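Local atomic coordinates of tRNA (Guanosine-2'-O-)-methyltransferase (Aquifex aeolicus, PDB entry 1ZJR), a protein that catalyses the S-adenosyl-L-methionine-dependent 2'-O-methylation of guanosine 18 in a subset of tRNA species. Residues D25-K34 against Y117-E128; Q99-V110 against P134-V145. One frame throughout, in Å; residues are numbered along the deposited sequence.

Contact 1: residues D25-K34 against Y117-E128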
# COMPACT_ATOMS: atom_id res chain seq x y z
N ASP A 25 9.16 -4.60 1.61
CA ASP A 25 8.81 -4.69 3.02
C ASP A 25 7.63 -3.83 3.50
O ASP A 25 7.08 -4.06 4.58
CB ASP A 25 10.07 -4.31 3.79
CG ASP A 25 10.00 -4.66 5.22
OD1 ASP A 25 9.60 -5.80 5.51
OD2 ASP A 25 10.35 -3.79 6.05
N LEU A 26 7.25 -2.84 2.70
CA LEU A 26 6.16 -1.93 3.06
C LEU A 26 4.91 -2.33 2.27
O LEU A 26 4.80 -2.04 1.08
CB LEU A 26 6.57 -0.49 2.75
CG LEU A 26 5.61 0.62 3.18
CD1 LEU A 26 5.34 0.53 4.68
CD2 LEU A 26 6.22 1.96 2.83
N ILE A 27 3.97 -2.98 2.94
CA ILE A 27 2.75 -3.48 2.31
C ILE A 27 1.54 -2.63 2.65
O ILE A 27 1.45 -2.09 3.74
CB ILE A 27 2.43 -4.93 2.79
CG1 ILE A 27 3.69 -5.80 2.73
CG2 ILE A 27 1.30 -5.53 1.95
CD1 ILE A 27 4.27 -5.96 1.35
N VAL A 28 0.62 -2.50 1.70
CA VAL A 28 -0.60 -1.74 1.95
C VAL A 28 -1.81 -2.65 1.72
O VAL A 28 -1.84 -3.43 0.76
CB VAL A 28 -0.73 -0.52 1.00
CG1 VAL A 28 -2.09 0.16 1.22
CG2 VAL A 28 0.39 0.48 1.27
N PHE A 29 -2.79 -2.55 2.61
CA PHE A 29 -4.01 -3.34 2.51
C PHE A 29 -5.18 -2.36 2.52
O PHE A 29 -5.35 -1.62 3.48
CB PHE A 29 -4.13 -4.29 3.70
CG PHE A 29 -5.21 -5.33 3.54
CD1 PHE A 29 -4.88 -6.65 3.27
CD2 PHE A 29 -6.56 -4.99 3.64
CE1 PHE A 29 -5.87 -7.62 3.09
CE2 PHE A 29 -7.56 -5.95 3.46
CZ PHE A 29 -7.21 -7.27 3.18
N ALA A 30 -5.95 -2.35 1.44
CA ALA A 30 -7.11 -1.46 1.31
C ALA A 30 -8.34 -2.25 1.75
O ALA A 30 -8.77 -3.19 1.08
CB ALA A 30 -7.26 -1.00 -0.13
N ASP A 31 -8.90 -1.84 2.88
CA ASP A 31 -10.06 -2.53 3.43
C ASP A 31 -11.37 -1.88 3.04
O ASP A 31 -11.78 -0.89 3.64
CB ASP A 31 -9.95 -2.61 4.95
CG ASP A 31 -11.19 -3.18 5.59
OD1 ASP A 31 -11.82 -4.06 4.97
OD2 ASP A 31 -11.54 -2.77 6.72
N ASN A 32 -12.00 -2.44 2.02
CA ASN A 32 -13.29 -1.97 1.53
C ASN A 32 -13.33 -0.50 1.15
O ASN A 32 -14.18 0.26 1.64
CB ASN A 32 -14.37 -2.28 2.58
CG ASN A 32 -15.78 -2.17 2.02
OD1 ASN A 32 -15.98 -2.25 0.81
ND2 ASN A 32 -16.76 -2.02 2.91
N VAL A 33 -12.41 -0.08 0.27
CA VAL A 33 -12.40 1.31 -0.18
C VAL A 33 -13.58 1.49 -1.12
O VAL A 33 -13.70 0.81 -2.14
CB VAL A 33 -11.08 1.66 -0.91
CG1 VAL A 33 -11.24 2.96 -1.69
CG2 VAL A 33 -9.97 1.81 0.12
N LYS A 34 -14.46 2.43 -0.77
CA LYS A 34 -15.67 2.72 -1.52
C LYS A 34 -15.58 2.90 -3.04
O LYS A 34 -15.84 1.97 -3.79
CB LYS A 34 -16.36 3.95 -0.91
CG LYS A 34 -17.77 3.69 -0.40
CD LYS A 34 -18.70 3.29 -1.54
CE LYS A 34 -20.13 3.09 -1.05
NZ LYS A 34 -21.04 2.67 -2.15
N TYR A 117 7.79 2.83 10.83
CA TYR A 117 7.47 2.24 9.53
C TYR A 117 8.67 1.64 8.79
O TYR A 117 8.51 1.13 7.69
CB TYR A 117 6.78 3.27 8.62
CG TYR A 117 5.48 3.82 9.19
CD1 TYR A 117 5.48 4.96 10.00
CD2 TYR A 117 4.27 3.18 8.94
CE1 TYR A 117 4.29 5.44 10.56
CE2 TYR A 117 3.08 3.65 9.50
CZ TYR A 117 3.10 4.77 10.31
OH TYR A 117 1.93 5.22 10.87
N THR A 118 9.85 1.69 9.39
CA THR A 118 11.05 1.16 8.74
C THR A 118 11.19 -0.36 8.85
O THR A 118 11.99 -0.97 8.15
CB THR A 118 12.35 1.81 9.29
OG1 THR A 118 12.56 1.39 10.64
CG2 THR A 118 12.24 3.33 9.23
N LYS A 119 10.41 -0.97 9.75
CA LYS A 119 10.45 -2.42 9.92
C LYS A 119 9.36 -3.01 9.02
O LYS A 119 8.49 -2.28 8.54
CB LYS A 119 10.15 -2.79 11.37
CG LYS A 119 8.81 -2.26 11.86
CD LYS A 119 8.44 -2.79 13.24
CE LYS A 119 9.36 -2.27 14.32
NZ LYS A 119 8.86 -2.66 15.67
N PRO A 120 9.39 -4.33 8.76
CA PRO A 120 8.36 -4.95 7.92
C PRO A 120 7.00 -4.52 8.43
O PRO A 120 6.64 -4.79 9.59
CB PRO A 120 8.62 -6.44 8.10
CG PRO A 120 10.12 -6.49 8.23
CD PRO A 120 10.40 -5.33 9.18
N THR A 121 6.23 -3.86 7.57
CA THR A 121 4.93 -3.33 7.94
C THR A 121 3.82 -3.49 6.91
O THR A 121 4.06 -3.35 5.71
CB THR A 121 5.04 -1.81 8.22
OG1 THR A 121 5.99 -1.58 9.26
CG2 THR A 121 3.68 -1.22 8.61
N VAL A 122 2.62 -3.76 7.39
CA VAL A 122 1.46 -3.83 6.51
C VAL A 122 0.56 -2.70 7.01
O VAL A 122 0.08 -2.75 8.14
CB VAL A 122 0.66 -5.16 6.64
CG1 VAL A 122 -0.62 -5.06 5.81
CG2 VAL A 122 1.49 -6.34 6.15
N LEU A 123 0.38 -1.66 6.19
CA LEU A 123 -0.48 -0.54 6.56
C LEU A 123 -1.89 -0.85 6.06
O LEU A 123 -2.10 -1.03 4.86
CB LEU A 123 0.00 0.76 5.91
CG LEU A 123 -0.98 1.93 6.03
CD1 LEU A 123 -1.12 2.32 7.50
CD2 LEU A 123 -0.50 3.12 5.20
N VAL A 124 -2.86 -0.90 6.97
CA VAL A 124 -4.24 -1.18 6.58
C VAL A 124 -5.08 0.08 6.68
O VAL A 124 -5.15 0.71 7.74
CB VAL A 124 -4.88 -2.27 7.48
CG1 VAL A 124 -6.21 -2.73 6.87
CG2 VAL A 124 -3.93 -3.45 7.64
N VAL A 125 -5.72 0.45 5.57
CA VAL A 125 -6.57 1.64 5.52
C VAL A 125 -7.94 1.19 5.02
O VAL A 125 -8.07 0.08 4.51
CB VAL A 125 -6.02 2.71 4.55
CG1 VAL A 125 -4.63 3.16 4.99
CG2 VAL A 125 -5.96 2.13 3.14
N GLY A 126 -8.96 2.03 5.16
CA GLY A 126 -10.26 1.60 4.67
C GLY A 126 -11.38 2.59 4.85
O GLY A 126 -11.17 3.67 5.41
N ASN A 127 -12.56 2.22 4.37
CA ASN A 127 -13.74 3.06 4.47
C ASN A 127 -14.84 2.48 5.35
O ASN A 127 -16.02 2.73 5.10
CB ASN A 127 -14.33 3.35 3.10
CG ASN A 127 -13.67 4.51 2.40
OD1 ASN A 127 -13.54 5.60 2.97
ND2 ASN A 127 -13.26 4.29 1.17
N GLU A 128 -14.47 1.69 6.36
CA GLU A 128 -15.48 1.16 7.26
C GLU A 128 -15.72 2.29 8.25
O GLU A 128 -14.98 3.28 8.26
CB GLU A 128 -15.00 -0.11 7.98
CG GLU A 128 -14.81 -1.33 7.07
CD GLU A 128 -16.09 -1.82 6.38
OE1 GLU A 128 -16.01 -2.79 5.59
OE2 GLU A 128 -17.17 -1.23 6.60
O HOH W 1 12.65 -3.21 6.96
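Among the shortest polar bonds between these two strands, Asp31 N meets Val125 O at 2.7 Å, with the N-H pointing almost straight at its acceptor (165°). It belongs to an unbroken ladder in which the amides of Ile27, Phe29 and Asp31 give to Thr121, Leu123 and Val125, while the carbonyls of Asp25, Ile27, Phe29 and Asp31 receive from Thr121, Leu123, Val125 and Asn127. CA-H groups fill in between, as where Val122 CA lies 3.3 Å from Ile27 O. Ile27, Phe29 and Asp31 lie on the same face as Val122 and Val124. There Val122 CG2 meets Ile27 CB at 3.8 Å, and the Phe29 side chain runs alongside Val124, with CD2 4.0 Å from the CG1 methyl. The pair is a worked example of parallel strands far apart in sequence becoming neighbours: 26-31 and 121-126 lie inside the parallel sheet of the SPOUT methyltransferase fold, and strand 51-57 flanks the former on its other edge. Beyond the C-terminal ends of the strands, Asn32 ND2 donates to Glu128 OE1 at 2.9 Å, reaching the oxygen from above the carboxylate plane (55° out of it). Bent at chi2 (-62°), the Glu128 side chain crosses that of Asn32 at about a right angle. It also leaves Glu128 OE1 4.4 Å from Asp31 OD1, a like-charged and buried oxygen without a polar partner in the model; Asp31 OD2 is held by the amide of Ser133. With an alanine here in place of Glu128, the Asn32 amide is likely to lose this acceptor, leaving the weak bond from OD1 to His58 to limit its rotation. At the opposite end Arg172 forms a salt bridge with Asp25 OD2, which a water appears to link to Thr118 O, though the tight placing of the carboxylate leaves that detail doubtful.

Contact 2: residues Q99-V110 against P134-V145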
# COMPACT_ATOMS: atom_id res chain seq x y z
N GLN A 99 4.48 -6.09 11.23
CA GLN A 99 3.62 -5.43 12.21
C GLN A 99 2.41 -4.94 11.43
O GLN A 99 2.55 -4.41 10.32
CB GLN A 99 4.32 -4.23 12.87
CG GLN A 99 4.63 -3.07 11.94
CD GLN A 99 5.13 -1.83 12.68
OE1 GLN A 99 5.63 -0.88 12.08
NE2 GLN A 99 4.98 -1.83 14.00
N ILE A 100 1.22 -5.15 11.99
CA ILE A 100 -0.01 -4.73 11.34
C ILE A 100 -0.43 -3.39 11.93
O ILE A 100 -0.76 -3.29 13.11
CB ILE A 100 -1.13 -5.76 11.56
CG1 ILE A 100 -0.62 -7.16 11.21
CG2 ILE A 100 -2.35 -5.40 10.71
CD1 ILE A 100 -0.11 -7.31 9.78
N VAL A 101 -0.40 -2.36 11.09
CA VAL A 101 -0.74 -0.99 11.48
C VAL A 101 -2.08 -0.62 10.83
O VAL A 101 -2.18 -0.54 9.61
CB VAL A 101 0.36 -0.02 11.01
CG1 VAL A 101 0.05 1.42 11.43
CG2 VAL A 101 1.71 -0.46 11.59
N ALA A 102 -3.09 -0.38 11.66
CA ALA A 102 -4.41 -0.07 11.12
C ALA A 102 -4.99 1.27 11.56
O ALA A 102 -4.89 1.66 12.72
CB ALA A 102 -5.38 -1.18 11.49
N THR A 103 -5.62 1.96 10.61
CA THR A 103 -6.25 3.24 10.91
C THR A 103 -7.54 2.89 11.65
O THR A 103 -8.42 2.23 11.10
CB THR A 103 -6.62 4.00 9.63
OG1 THR A 103 -7.45 3.16 8.82
CG2 THR A 103 -5.36 4.39 8.86
N TRP A 104 -7.64 3.34 12.90
CA TRP A 104 -8.81 3.07 13.73
C TRP A 104 -9.21 4.38 14.40
O TRP A 104 -8.45 4.95 15.18
CB TRP A 104 -8.45 1.99 14.76
CG TRP A 104 -9.58 1.57 15.67
CD1 TRP A 104 -9.70 1.83 17.00
CD2 TRP A 104 -10.74 0.81 15.30
NE1 TRP A 104 -10.87 1.28 17.49
CE2 TRP A 104 -11.53 0.65 16.47
CE3 TRP A 104 -11.20 0.24 14.10
CZ2 TRP A 104 -12.74 -0.05 16.48
CZ3 TRP A 104 -12.41 -0.46 14.11
CH2 TRP A 104 -13.17 -0.59 15.29
N LEU A 105 -10.41 4.86 14.07
CA LEU A 105 -10.91 6.12 14.61
C LEU A 105 -11.37 5.91 16.05
O LEU A 105 -12.51 5.50 16.29
CB LEU A 105 -12.05 6.64 13.74
CG LEU A 105 -12.39 8.13 13.80
CD1 LEU A 105 -11.16 8.97 13.46
CD2 LEU A 105 -13.52 8.43 12.82
N SER A 106 -10.48 6.18 16.99
CA SER A 106 -10.78 6.00 18.40
C SER A 106 -9.81 6.81 19.24
O SER A 106 -8.66 7.04 18.84
CB SER A 106 -10.67 4.51 18.75
OG SER A 106 -10.94 4.29 20.12
N LYS A 107 -10.26 7.24 20.42
CA LYS A 107 -9.40 8.02 21.31
C LYS A 107 -8.28 7.15 21.88
O LYS A 107 -7.31 7.67 22.43
CB LYS A 107 -10.23 8.63 22.44
CG LYS A 107 -11.13 9.80 21.99
CD LYS A 107 -12.14 9.36 20.94
CE LYS A 107 -13.00 10.52 20.46
NZ LYS A 107 -12.21 11.57 19.76
N GLU A 108 -8.42 5.84 21.73
CA GLU A 108 -7.41 4.90 22.22
C GLU A 108 -6.25 4.74 21.23
O GLU A 108 -5.19 4.24 21.59
CB GLU A 108 -8.05 3.54 22.48
CG GLU A 108 -8.63 2.89 21.23
CD GLU A 108 -9.57 1.74 21.55
OE1 GLU A 108 -10.09 1.12 20.60
OE2 GLU A 108 -9.80 1.47 22.75
N SER A 109 -6.47 5.16 19.99
CA SER A 109 -5.44 5.05 18.96
C SER A 109 -4.32 6.06 19.18
O SER A 109 -4.51 7.07 19.85
CB SER A 109 -6.06 5.26 17.58
OG SER A 109 -7.06 4.29 17.32
N VAL A 110 -3.16 5.79 18.60
CA VAL A 110 -2.03 6.69 18.75
C VAL A 110 -1.78 7.51 17.49
O VAL A 110 -2.23 7.14 16.41
CB VAL A 110 -0.74 5.90 19.08
CG1 VAL A 110 -0.97 5.04 20.31
CG2 VAL A 110 -0.32 5.05 17.90
N PRO A 134 -13.85 -3.97 12.56
CA PRO A 134 -13.49 -4.38 13.92
C PRO A 134 -12.74 -5.71 13.86
O PRO A 134 -11.88 -6.00 14.70
CB PRO A 134 -14.84 -4.51 14.61
CG PRO A 134 -15.67 -3.47 13.92
CD PRO A 134 -15.30 -3.69 12.47
N GLU A 135 -13.06 -6.53 12.86
CA GLU A 135 -12.42 -7.82 12.68
C GLU A 135 -10.92 -7.62 12.45
O GLU A 135 -10.09 -8.32 13.02
CB GLU A 135 -13.02 -8.57 11.48
CG GLU A 135 -14.44 -9.10 11.68
CD GLU A 135 -15.50 -8.00 11.76
OE1 GLU A 135 -15.48 -7.07 10.92
OE2 GLU A 135 -16.37 -8.07 12.65
N ILE A 136 -10.59 -6.63 11.62
CA ILE A 136 -9.19 -6.34 11.33
C ILE A 136 -8.45 -5.69 12.50
O ILE A 136 -7.35 -6.10 12.84
CB ILE A 136 -9.07 -5.43 10.08
CG1 ILE A 136 -9.47 -6.21 8.83
CG2 ILE A 136 -7.65 -4.89 9.96
CD1 ILE A 136 -9.46 -5.38 7.54
N VAL A 137 -9.06 -4.69 13.12
CA VAL A 137 -8.40 -4.00 14.22
C VAL A 137 -8.07 -4.95 15.38
O VAL A 137 -7.13 -4.71 16.13
CB VAL A 137 -9.23 -2.79 14.73
CG1 VAL A 137 -10.29 -3.24 15.73
CG2 VAL A 137 -8.30 -1.75 15.34
N GLU A 138 -8.84 -6.03 15.51
CA GLU A 138 -8.62 -7.00 16.57
C GLU A 138 -7.25 -7.67 16.50
O GLU A 138 -6.72 -8.11 17.52
CB GLU A 138 -9.71 -8.07 16.54
CG GLU A 138 -11.07 -7.59 17.00
CD GLU A 138 -11.09 -7.19 18.46
OE1 GLU A 138 -10.29 -6.30 18.85
OE2 GLU A 138 -11.89 -7.76 19.23
N ILE A 139 -6.69 -7.76 15.30
CA ILE A 139 -5.39 -8.39 15.11
C ILE A 139 -4.24 -7.41 14.88
O ILE A 139 -3.10 -7.81 14.70
CB ILE A 139 -5.44 -9.39 13.93
CG1 ILE A 139 -4.18 -10.26 13.93
CG2 ILE A 139 -5.56 -8.64 12.61
CD1 ILE A 139 -4.02 -11.11 15.18
N ALA A 140 -4.55 -6.12 14.88
CA ALA A 140 -3.53 -5.09 14.64
C ALA A 140 -2.52 -4.94 15.78
O ALA A 140 -2.85 -5.14 16.95
CB ALA A 140 -4.21 -3.75 14.38
N ASP A 141 -1.30 -4.58 15.42
CA ASP A 141 -0.23 -4.36 16.39
C ASP A 141 -0.27 -2.90 16.81
O ASP A 141 0.06 -2.55 17.94
CB ASP A 141 1.13 -4.67 15.76
CG ASP A 141 1.32 -6.15 15.48
OD1 ASP A 141 1.42 -6.93 16.45
OD2 ASP A 141 1.35 -6.53 14.29
N LYS A 142 -0.68 -2.05 15.88
CA LYS A 142 -0.79 -0.61 16.13
C LYS A 142 -2.11 -0.09 15.58
O LYS A 142 -2.53 -0.46 14.49
CB LYS A 142 0.37 0.14 15.46
CG LYS A 142 1.76 -0.14 16.04
CD LYS A 142 1.91 0.47 17.43
CE LYS A 142 3.32 0.26 17.96
NZ LYS A 142 3.67 -1.18 18.04
N LYS A 143 -2.77 0.77 16.36
CA LYS A 143 -4.02 1.40 15.95
C LYS A 143 -3.69 2.88 15.85
O LYS A 143 -3.33 3.50 16.85
CB LYS A 143 -5.11 1.16 17.01
CG LYS A 143 -5.45 -0.30 17.21
CD LYS A 143 -6.61 -0.48 18.19
CE LYS A 143 -6.30 0.12 19.54
NZ LYS A 143 -7.44 -0.03 20.48
N ILE A 144 -3.82 3.45 14.66
CA ILE A 144 -3.45 4.84 14.46
C ILE A 144 -4.52 5.81 13.98
O ILE A 144 -5.51 5.43 13.36
CB ILE A 144 -2.28 4.95 13.44
CG1 ILE A 144 -2.71 4.33 12.11
CG2 ILE A 144 -1.04 4.26 14.00
CD1 ILE A 144 -1.74 4.57 10.96
N VAL A 145 -4.29 7.09 14.27
CA VAL A 145 -5.18 8.15 13.83
C VAL A 145 -4.31 9.30 13.39
O VAL A 145 -3.13 9.38 13.77
CB VAL A 145 -6.10 8.68 14.97
CG1 VAL A 145 -7.18 7.66 15.28
CG2 VAL A 145 -5.27 8.99 16.20
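Pro134, at the start of helix 134-137, brings its CG to 4.1 Å from Trp104 CH2, and one turn on Val137 lays both methyls over one face of that indole. Its CG1 stands 3.8 Å from the centroid of the six-membered ring, only 7° off the normal, a CH-pi contact, while CG2 covers the junction near CD2. Ala140 then sets its methyl against that of Ala102. Asp141 offers OD2, through the anti lone pair, to Ile100 N at 2.7 Å, and Ile100 O takes two amides in return, those of Asp141 and Lys142. From Lys142 onward the chain is a strand parallel to 99-103, Lys142 O accepting from Ala102 N. Lys143 runs alongside Trp104, and a bend at chi3 (-59°) delivers NZ to Glu108 OE1 in a 2.9 Å salt bridge. Ile144 bonds through N and O to Ala102 and Trp104, and its CD1 reaches Val101 CG1 at 3.7 Å. Strand 110-111 flanks it on the other side: Val110 N gives to Lys143 O, and Val145 N to Val110 O. Val145 CG1 presses tightly on Trp104 O, a carbonyl that also takes the Ser109 hydroxyl. The bonds of Ala102 and Trp104 to strand 142-145 flank Thr103, a predicted S-adenosyl-L-methionine-binding residue, so the sheet sets its backbone position.

The two contacts occupy adjoining parts of one parallel sheet, their centres about 11 Å apart. Strand 121-126 of contact 1 neighbours strand 99-103 of contact 2, with Val124 N probably hydrogen-bonded to Val101 O at 2.8 Å, giving the spatial order 26-31, 121-126, 99-103, 142-145. Along the chain the segments alternate instead: 25-34, 99-110, 117-128, 134-145. Helix 134-137 follows strand 121-126 in sequence and packs against the sheet, where Ile136 touches Asp31. The neighbouring strands bring the side chain of Val125 to about 4 Å from that of Thr103, a predicted S-adenosyl-L-methionine-binding residue. This SPOUT enzyme also has a topological knot, which the two contacts do not by themselves reveal.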